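Local coordinates for protein mambaquaretin-1 (Dendroaspis angusticeps, PDB 5M4V) that selectively antagonises the vasopressin type 2 receptor, as a green mamba venom toxin built on the Kunitz fold, at residues Ala20-Gln25 with Lys29-Thr34; Phe33-Cys38 with Ala42-Thr47. All blocks are in the same frame, centred on the assembly; numbering follows the deposited sequence.

How the interactions relate
The centres of both contacts lie about 5 Å from the centre of this small chain and about 9 Å from each other. Interaction 1 pairs the two strands of the hairpin by backbone hydrogen bonds and is mostly a surface contact. Interaction 2 is smaller and partly buried. It has no hydrogen bond across its segments and rests on flat stacking and apolar touching between the end of strand 29-35 and the loop before helix 48-55. F33 serves both, meeting A20 and Y22 in the hairpin and R44 in the loop. The loop is also tied to strand 18-24: N43 OD1 receives Y23 N, and F45 N is hydrogen-bonded to F21 O.

Interaction 1: residues Ala20-Gln25 with Lys29-Thr34; sequences AFYYSQ and KCHSFT
A20 and F33, then Y22 and H31, are hydrogen-bonded pairs of the twisted antiparallel beta hairpin of the Kunitz fold. Each pair makes two backbone bonds, with F33 N to A20 O at 2.9 Å and H31 N to Y22 O at 2.8 Å. F33 N approaches A20 O from above its carbonyl plane. S24 N adds a further bond to K29 O. Between these pairs F21 faces S32 and Y23 faces C30 without such bonds. There CA-H...O contacts fill in, such as F21 CA to H31 O at 3.1 Å.

Aromatic side chains cluster on the face that carries Y22, H31 and F33. The edge of Y22 points at the face of F33 in an offset edge-to-face pair, planes at 88°. CG of Y22 lies between its backbone N and carbonyl carbon (chi1 73°), which holds the ring over the neighbouring strand, with CE1 3.6 Å from H31 CB. F33 CE1 in turn touches A20 CB at 3.6 Å. The polar end of H31 is held by T27 OG1 in the turn.

The other face carries F21, Y23 and C30 and turns to helix 48-55, where C30 is disulfide-bonded to C51. Over one face of the F21 ring, offset toward its rim, one water bridges the strands: it donates to A20 O at 2.8 Å and bonds S32 OG at 3.0 Å.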
ATOM      1  N   ALA A  20       6.032  -3.616  -2.644  1.00 12.69           N
ATOM      2  CA  ALA A  20       5.098  -3.335  -1.569  1.00 12.16           C
ATOM      3  C   ALA A  20       3.675  -3.619  -2.053  1.00 10.92           C
ATOM      4  O   ALA A  20       3.466  -4.033  -3.192  1.00 11.30           O
ATOM      5  CB  ALA A  20       5.276  -1.877  -1.127  1.00 14.23           C
ATOM      6  N   PHE A  21       2.734  -3.427  -1.133  1.00 10.13           N
ATOM      7  CA  PHE A  21       1.327  -3.668  -1.397  1.00  9.77           C
ATOM      8  C   PHE A  21       0.534  -2.514  -0.841  1.00  9.27           C
ATOM      9  O   PHE A  21       0.904  -1.890   0.159  1.00  9.99           O
ATOM     10  CB  PHE A  21       0.891  -5.002  -0.724  1.00 10.83           C
ATOM     11  CG  PHE A  21       1.600  -6.147  -1.319  1.00 10.72           C
ATOM     12  CD1 PHE A  21       1.133  -6.839  -2.432  1.00 11.44           C
ATOM     13  CD2 PHE A  21       2.821  -6.568  -0.798  1.00 12.33           C
ATOM     14  CE1 PHE A  21       1.811  -7.865  -2.990  1.00 13.57           C
ATOM     15  CE2 PHE A  21       3.536  -7.612  -1.356  1.00 13.55           C
ATOM     16  CZ  PHE A  21       3.036  -8.266  -2.457  1.00 13.66           C
ATOM     17  N   TYR A  22      -0.631  -2.241  -1.467  1.00  9.55           N
ATOM     18  CA  TYR A  22      -1.552  -1.196  -1.032  1.00  9.48           C
ATOM     19  C   TYR A  22      -2.983  -1.679  -1.200  1.00  9.08           C
ATOM     20  O   TYR A  22      -3.241  -2.565  -2.036  1.00 10.03           O
ATOM     21  CB  TYR A  22      -1.364   0.105  -1.828  1.00 10.20           C
ATOM     22  CG  TYR A  22      -1.865   0.083  -3.215  1.00 10.55           C
ATOM     23  CD1 TYR A  22      -1.170  -0.493  -4.261  1.00 11.39           C
ATOM     24  CD2 TYR A  22      -3.089   0.682  -3.554  1.00 11.64           C
ATOM     25  CE1 TYR A  22      -1.616  -0.493  -5.552  1.00 12.37           C
ATOM     26  CE2 TYR A  22      -3.557   0.665  -4.864  1.00 13.83           C
ATOM     27  CZ  TYR A  22      -2.832   0.080  -5.858  1.00 14.19           C
ATOM     28  OH  TYR A  22      -3.279   0.104  -7.175  1.00 18.47           O
ATOM     29  N   TYR A  23      -3.902  -1.073  -0.466  1.00  9.44           N
ATOM     30  CA  TYR A  23      -5.341  -1.350  -0.601  1.00  9.91           C
ATOM     31  C   TYR A  23      -5.988  -0.365  -1.546  1.00 10.34           C
ATOM     32  O   TYR A  23      -5.745   0.847  -1.443  1.00 11.04           O
ATOM     33  CB  TYR A  23      -5.973  -1.237   0.790  1.00 10.63           C
ATOM     34  CG  TYR A  23      -7.485  -1.359   0.729  1.00 11.45           C
ATOM     35  CD1 TYR A  23      -8.116  -2.602   0.738  1.00 11.91           C
ATOM     36  CD2 TYR A  23      -8.282  -0.203   0.688  1.00 11.97           C
ATOM     37  CE1 TYR A  23      -9.520  -2.684   0.717  1.00 12.72           C
ATOM     38  CE2 TYR A  23      -9.663  -0.279   0.623  1.00 12.78           C
ATOM     39  CZ  TYR A  23     -10.266  -1.505   0.671  1.00 13.15           C
ATOM     40  OH  TYR A  23     -11.656  -1.522   0.607  1.00 15.42           O
ATOM     41  N   SER A  24      -6.870  -0.878  -2.422  1.00 11.23           N
ATOM     42  CA  SER A  24      -7.669  -0.001  -3.307  1.00 13.08           C
ATOM     43  C   SER A  24      -9.152  -0.100  -2.929  1.00 13.03           C
ATOM     44  O   SER A  24      -9.774  -1.161  -2.824  1.00 14.24           O
ATOM     45  CB  SER A  24      -7.553  -0.526  -4.741  1.00 14.39           C
ATOM     46  OG  SER A  24      -8.449   0.214  -5.570  1.00 17.69           O
ATOM     47  N   GLN A  25      -9.729   1.104  -2.709  1.00 17.33           N
ATOM     48  CA  GLN A  25     -11.173   1.181  -2.509  1.00 19.96           C
ATOM     49  C   GLN A  25     -11.974   0.782  -3.705  1.00 21.38           C
ATOM     50  O   GLN A  25     -13.168   0.414  -3.587  1.00 26.75           O
ATOM     51  CB  GLN A  25     -11.619   2.626  -2.168  1.00 24.62           C
ATOM     52  CG  GLN A  25     -11.082   3.044  -0.989  1.00 27.31           C
ATOM     53  CD  GLN A  25     -11.778   4.341  -0.525  1.00 36.26           C
ATOM     54  OE1 GLN A  25     -11.301   5.414  -0.734  1.00 38.11           O
ATOM     55  NE2 GLN A  25     -12.909   4.235   0.087  1.00 32.02           N
ATOM     56  N   LYS A  29      -9.536  -4.794  -2.585  0.80 13.64           N
ATOM     57  CA  LYS A  29      -8.459  -5.716  -2.644  0.80 12.18           C
ATOM     58  C   LYS A  29      -7.131  -5.000  -2.437  0.80 11.47           C
ATOM     59  O   LYS A  29      -7.002  -3.778  -2.689  0.80 11.90           O
ATOM     60  CB  LYS A  29      -8.428  -6.490  -3.940  0.80 13.35           C
ATOM     61  CG  LYS A  29      -9.594  -7.422  -4.121  0.80 15.97           C
ATOM     62  CD  LYS A  29      -9.577  -8.191  -5.366  0.80 20.01           C
ATOM     63  CE  LYS A  29      -9.221  -9.600  -4.951  0.80 31.17           C
ATOM     64  NZ  LYS A  29      -9.448 -10.808  -5.835  0.80 37.93           N
ATOM     65  N   CYS A  30      -6.137  -5.782  -2.031  1.00 10.63           N
ATOM     66  CA  CYS A  30      -4.753  -5.321  -2.069  1.00 10.12           C
ATOM     67  C   CYS A  30      -4.128  -5.626  -3.388  1.00 10.34           C
ATOM     68  O   CYS A  30      -4.455  -6.587  -4.073  1.00 11.73           O
ATOM     69  CB  CYS A  30      -4.006  -6.004  -0.951  1.00 11.52           C
ATOM     70  SG  CYS A  30      -4.510  -5.454   0.717  1.00 12.63           S
ATOM     71  N   HIS A  31      -3.151  -4.734  -3.787  1.00 10.13           N
ATOM     72  CA  HIS A  31      -2.450  -4.821  -5.047  1.00 10.41           C
ATOM     73  C   HIS A  31      -0.975  -4.515  -4.810  1.00 10.04           C
ATOM     74  O   HIS A  31      -0.617  -3.844  -3.854  1.00 10.95           O
ATOM     75  CB  HIS A  31      -3.005  -3.810  -6.075  1.00 11.45           C
ATOM     76  CG  HIS A  31      -4.473  -3.980  -6.314  1.00 11.96           C
ATOM     77  ND1 HIS A  31      -4.985  -4.819  -7.280  1.00 13.31           N
ATOM     78  CD2 HIS A  31      -5.550  -3.492  -5.661  1.00 13.02           C
ATOM     79  CE1 HIS A  31      -6.338  -4.806  -7.177  1.00 14.11           C
ATOM     80  NE2 HIS A  31      -6.690  -4.000  -6.239  1.00 13.74           N
ATOM     81  N   SER A  32      -0.123  -4.977  -5.721  0.79 10.91           N
ATOM     82  CA  SER A  32       1.285  -4.635  -5.684  0.79 11.29           C
ATOM     83  C   SER A  32       1.555  -3.225  -6.158  0.79 11.91           C
ATOM     84  O   SER A  32       0.906  -2.705  -7.054  0.79 13.24           O
ATOM     85  CB  SER A  32       2.071  -5.589  -6.623  0.79 13.19           C
ATOM     86  OG  SER A  32       2.163  -6.890  -6.048  0.79 15.28           O
ATOM     87  N   PHE A  33       2.619  -2.613  -5.609  1.00 11.82           N
ATOM     88  CA  PHE A  33       3.206  -1.436  -6.215  1.00 12.47           C
ATOM     89  C   PHE A  33       4.673  -1.426  -5.878  1.00 13.28           C
ATOM     90  O   PHE A  33       5.156  -2.120  -5.025  1.00 14.54           O
ATOM     91  CB  PHE A  33       2.483  -0.135  -5.809  1.00 12.28           C
ATOM     92  CG  PHE A  33       2.818   0.436  -4.423  1.00 11.11           C
ATOM     93  CD1 PHE A  33       2.387  -0.194  -3.273  1.00 11.49           C
ATOM     94  CD2 PHE A  33       3.491   1.618  -4.283  1.00 11.85           C
ATOM     95  CE1 PHE A  33       2.573   0.383  -2.026  1.00 11.12           C
ATOM     96  CE2 PHE A  33       3.694   2.193  -3.031  1.00 11.62           C
ATOM     97  CZ  PHE A  33       3.219   1.573  -1.921  1.00 11.31           C
ATOM     98  N   THR A  34       5.397  -0.549  -6.592  1.00 14.94           N
ATOM     99  CA  THR A  34       6.794  -0.347  -6.308  1.00 16.02           C
ATOM    100  C   THR A  34       6.954   0.943  -5.500  1.00 14.41           C
ATOM    101  O   THR A  34       6.646   2.025  -6.015  1.00 15.89           O
ATOM    102  CB  THR A  34       7.633  -0.280  -7.592  1.00 21.15           C
ATOM    103  OG1 THR A  34       7.430  -1.482  -8.324  1.00 26.11           O
ATOM    104  CG2 THR A  34       9.083  -0.108  -7.295  1.00 26.80           C
TER
HETATM  105  O   HOH W   1       4.703  -6.107  -4.636  1.00 20.23           O

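Interaction 2: residues Phe33-Cys38 with Ala42-Thr47; sequences FTYGGC and ANRFST
F33 meets R44 with the far end of its ring. F33 CZ lies 3.7 Å from R44 CG, an apolar touch on the aliphatic part of the arginine. The two side chains cross at about a right angle. N43 O comes near the same ring at its CE1, but only loosely.

Two residues on, Y35 meets the same arginine with a whole ring face. Its CG is anti to the backbone N (chi1 179°), and its side chain starts out toward the loop. R44 first runs extended from its own backbone and then bends at chi3 (81°). In the conformer described, one of two, the bend lays the guanidinium flat over one face of Y35. The planes are only 6° apart and R44 CZ stands 3.9 Å from the ring centroid, so the stack is also a cation-pi contact. R44 CD sits over the same face, 3.6 Å from the centroid, and adds a CH-pi contact. The ring is thus covered by both the methylene and the charged end of one side chain. Y35 OH is hydrogen-bonded to G40 N, which ties down the far end of the ring.

G37 N lies 3.4 Å above the opposite face of Y35, over its centre. The ring is therefore sandwiched between R44 and the backbone after its own strand. C38 then joins C14 by a disulfide. A tyrosine ring under the G37 N, near the C14-C38 bridge, is a hallmark of the Kunitz/BPTI fold; the arginine over its other face is a feature of this toxin.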
ATOM      1  N   PHE A  33       2.619  -2.613  -5.609  1.00 11.82           N
ATOM      2  CA  PHE A  33       3.206  -1.436  -6.215  1.00 12.47           C
ATOM      3  C   PHE A  33       4.673  -1.426  -5.878  1.00 13.28           C
ATOM      4  O   PHE A  33       5.156  -2.120  -5.025  1.00 14.54           O
ATOM      5  CB  PHE A  33       2.483  -0.135  -5.809  1.00 12.28           C
ATOM      6  CG  PHE A  33       2.818   0.436  -4.423  1.00 11.11           C
ATOM      7  CD1 PHE A  33       2.387  -0.194  -3.273  1.00 11.49           C
ATOM      8  CD2 PHE A  33       3.491   1.618  -4.283  1.00 11.85           C
ATOM      9  CE1 PHE A  33       2.573   0.383  -2.026  1.00 11.12           C
ATOM     10  CE2 PHE A  33       3.694   2.193  -3.031  1.00 11.62           C
ATOM     11  CZ  PHE A  33       3.219   1.573  -1.921  1.00 11.31           C
ATOM     12  N   THR A  34       5.397  -0.549  -6.592  1.00 14.94           N
ATOM     13  CA  THR A  34       6.794  -0.347  -6.308  1.00 16.02           C
ATOM     14  C   THR A  34       6.954   0.943  -5.500  1.00 14.41           C
ATOM     15  O   THR A  34       6.646   2.025  -6.015  1.00 15.89           O
ATOM     16  CB  THR A  34       7.633  -0.280  -7.592  1.00 21.15           C
ATOM     17  OG1 THR A  34       7.430  -1.482  -8.324  1.00 26.11           O
ATOM     18  CG2 THR A  34       9.083  -0.108  -7.295  1.00 26.80           C
ATOM     19  N   TYR A  35       7.352   0.836  -4.259  1.00 13.39           N
ATOM     20  CA  TYR A  35       7.614   1.998  -3.445  1.00 12.53           C
ATOM     21  C   TYR A  35       9.037   2.477  -3.725  1.00 13.46           C
ATOM     22  O   TYR A  35       9.982   1.695  -3.683  1.00 15.14           O
ATOM     23  CB  TYR A  35       7.449   1.663  -1.990  1.00 12.64           C
ATOM     24  CG  TYR A  35       7.724   2.768  -1.027  1.00 12.45           C
ATOM     25  CD1 TYR A  35       7.160   4.038  -1.155  1.00 12.30           C
ATOM     26  CD2 TYR A  35       8.588   2.583   0.102  1.00 13.42           C
ATOM     27  CE1 TYR A  35       7.431   5.044  -0.271  1.00 13.50           C
ATOM     28  CE2 TYR A  35       8.815   3.604   1.010  1.00 13.61           C
ATOM     29  CZ  TYR A  35       8.214   4.819   0.795  1.00 14.29           C
ATOM     30  OH  TYR A  35       8.435   5.872   1.682  1.00 17.00           O
ATOM     31  N   GLY A  36       9.156   3.790  -3.966  1.00 13.32           N
ATOM     32  CA  GLY A  36      10.508   4.335  -4.274  1.00 14.17           C
ATOM     33  C   GLY A  36      11.403   4.517  -3.044  1.00 13.92           C
ATOM     34  O   GLY A  36      12.582   4.822  -3.297  1.00 15.53           O
ATOM     35  N   GLY A  37      10.863   4.382  -1.855  1.00 13.32           N
ATOM     36  CA  GLY A  37      11.698   4.367  -0.648  1.00 14.52           C
ATOM     37  C   GLY A  37      11.600   5.588   0.209  1.00 15.20           C
ATOM     38  O   GLY A  37      12.120   5.563   1.316  1.00 18.62           O
ATOM     39  N   CYS A  38      10.965   6.674  -0.245  1.00 15.21           N
ATOM     40  CA  CYS A  38      10.802   7.877   0.556  1.00 17.77           C
ATOM     41  C   CYS A  38       9.409   8.497   0.323  1.00 16.63           C
ATOM     42  O   CYS A  38       8.791   8.379  -0.689  1.00 18.21           O
ATOM     43  CB  CYS A  38      11.874   8.923   0.243  1.00 20.32           C
ATOM     44  SG  CYS A  38      11.747   9.783  -1.407  1.00 24.25           S
ATOM     45  N   ALA A  42       0.688   5.801   4.760  1.00 12.87           N
ATOM     46  CA  ALA A  42       0.446   4.574   5.569  1.00 12.30           C
ATOM     47  C   ALA A  42      -0.238   3.484   4.799  1.00 11.37           C
ATOM     48  O   ALA A  42      -0.288   2.340   5.316  1.00 12.20           O
ATOM     49  CB  ALA A  42      -0.379   4.947   6.788  1.00 15.04           C
ATOM     50  N   ASN A  43      -0.759   3.724   3.597  1.00 10.70           N
ATOM     51  CA  ASN A  43      -1.339   2.645   2.800  1.00 10.03           C
ATOM     52  C   ASN A  43      -0.215   1.932   2.012  1.00  9.88           C
ATOM     53  O   ASN A  43      -0.094   2.032   0.792  1.00 10.36           O
ATOM     54  CB  ASN A  43      -2.404   3.178   1.896  1.00 10.49           C
ATOM     55  CG  ASN A  43      -3.095   2.088   1.092  1.00 10.52           C
ATOM     56  OD1 ASN A  43      -2.988   0.912   1.415  1.00 10.50           O
ATOM     57  ND2 ASN A  43      -3.786   2.493   0.034  1.00 11.72           N
ATOM     58  N   ARG A  44       0.613   1.229   2.791  0.50 10.13           N
ATOM     59  CA  ARG A  44       1.787   0.610   2.238  0.50 10.51           C
ATOM     60  C   ARG A  44       2.179  -0.522   3.192  0.50 10.29           C
ATOM     61  O   ARG A  44       2.360  -0.296   4.386  0.50 11.75           O
ATOM     62  CB  ARG A  44       2.947   1.583   2.118  0.50 11.47           C
ATOM     63  CG  ARG A  44       4.216   0.960   1.609  0.50 13.63           C
ATOM     64  CD  ARG A  44       5.390   1.820   1.394  0.50 15.29           C
ATOM     65  NE  ARG A  44       6.106   2.095   2.626  0.50 14.29           N
ATOM     66  CZ  ARG A  44       6.013   3.258   3.247  0.50 14.22           C
ATOM     67  NH1 ARG A  44       5.215   4.177   2.747  0.50 15.83           N
ATOM     68  NH2 ARG A  44       6.767   3.569   4.295  0.50 18.34           N
ATOM     69  N   PHE A  45       2.387  -1.706   2.628  1.00 10.07           N
ATOM     70  CA  PHE A  45       2.635  -2.906   3.402  1.00 10.87           C
ATOM     71  C   PHE A  45       3.733  -3.706   2.747  1.00 10.95           C
ATOM     72  O   PHE A  45       3.845  -3.783   1.528  1.00 11.94           O
ATOM     73  CB  PHE A  45       1.364  -3.760   3.497  1.00 11.05           C
ATOM     74  CG  PHE A  45       0.210  -3.001   4.028  1.00 10.75           C
ATOM     75  CD1 PHE A  45      -0.016  -2.872   5.375  1.00 13.34           C
ATOM     76  CD2 PHE A  45      -0.645  -2.293   3.191  1.00 10.92           C
ATOM     77  CE1 PHE A  45      -1.037  -2.134   5.890  1.00 14.27           C
ATOM     78  CE2 PHE A  45      -1.690  -1.540   3.683  1.00 11.69           C
ATOM     79  CZ  PHE A  45      -1.876  -1.475   5.048  1.00 13.05           C
ATOM     80  N   SER A  46       4.544  -4.394   3.556  0.77 12.39           N
ATOM     81  CA  SER A  46       5.657  -5.186   3.005  0.77 14.39           C
ATOM     82  C   SER A  46       5.197  -6.530   2.497  0.77 13.42           C
ATOM     83  O   SER A  46       5.947  -7.167   1.733  0.77 15.72           O
ATOM     84  CB  SER A  46       6.822  -5.383   4.011  0.77 17.86           C
ATOM     85  OG  SER A  46       6.252  -6.112   5.122  0.77 23.00           O
ATOM     86  N   THR A  47       4.033  -7.021   2.920  1.00 11.95           N
ATOM     87  CA  THR A  47       3.538  -8.287   2.453  1.00 12.41           C
ATOM     88  C   THR A  47       2.060  -8.180   2.097  1.00 11.57           C
ATOM     89  O   THR A  47       1.333  -7.350   2.629  1.00 11.36           O
ATOM     90  CB  THR A  47       3.742  -9.386   3.444  1.00 14.23           C
ATOM     91  OG1 THR A  47       2.868  -9.190   4.559  1.00 15.83           O
ATOM     92  CG2 THR A  47       5.153  -9.596   3.916  1.00 15.62           C
TER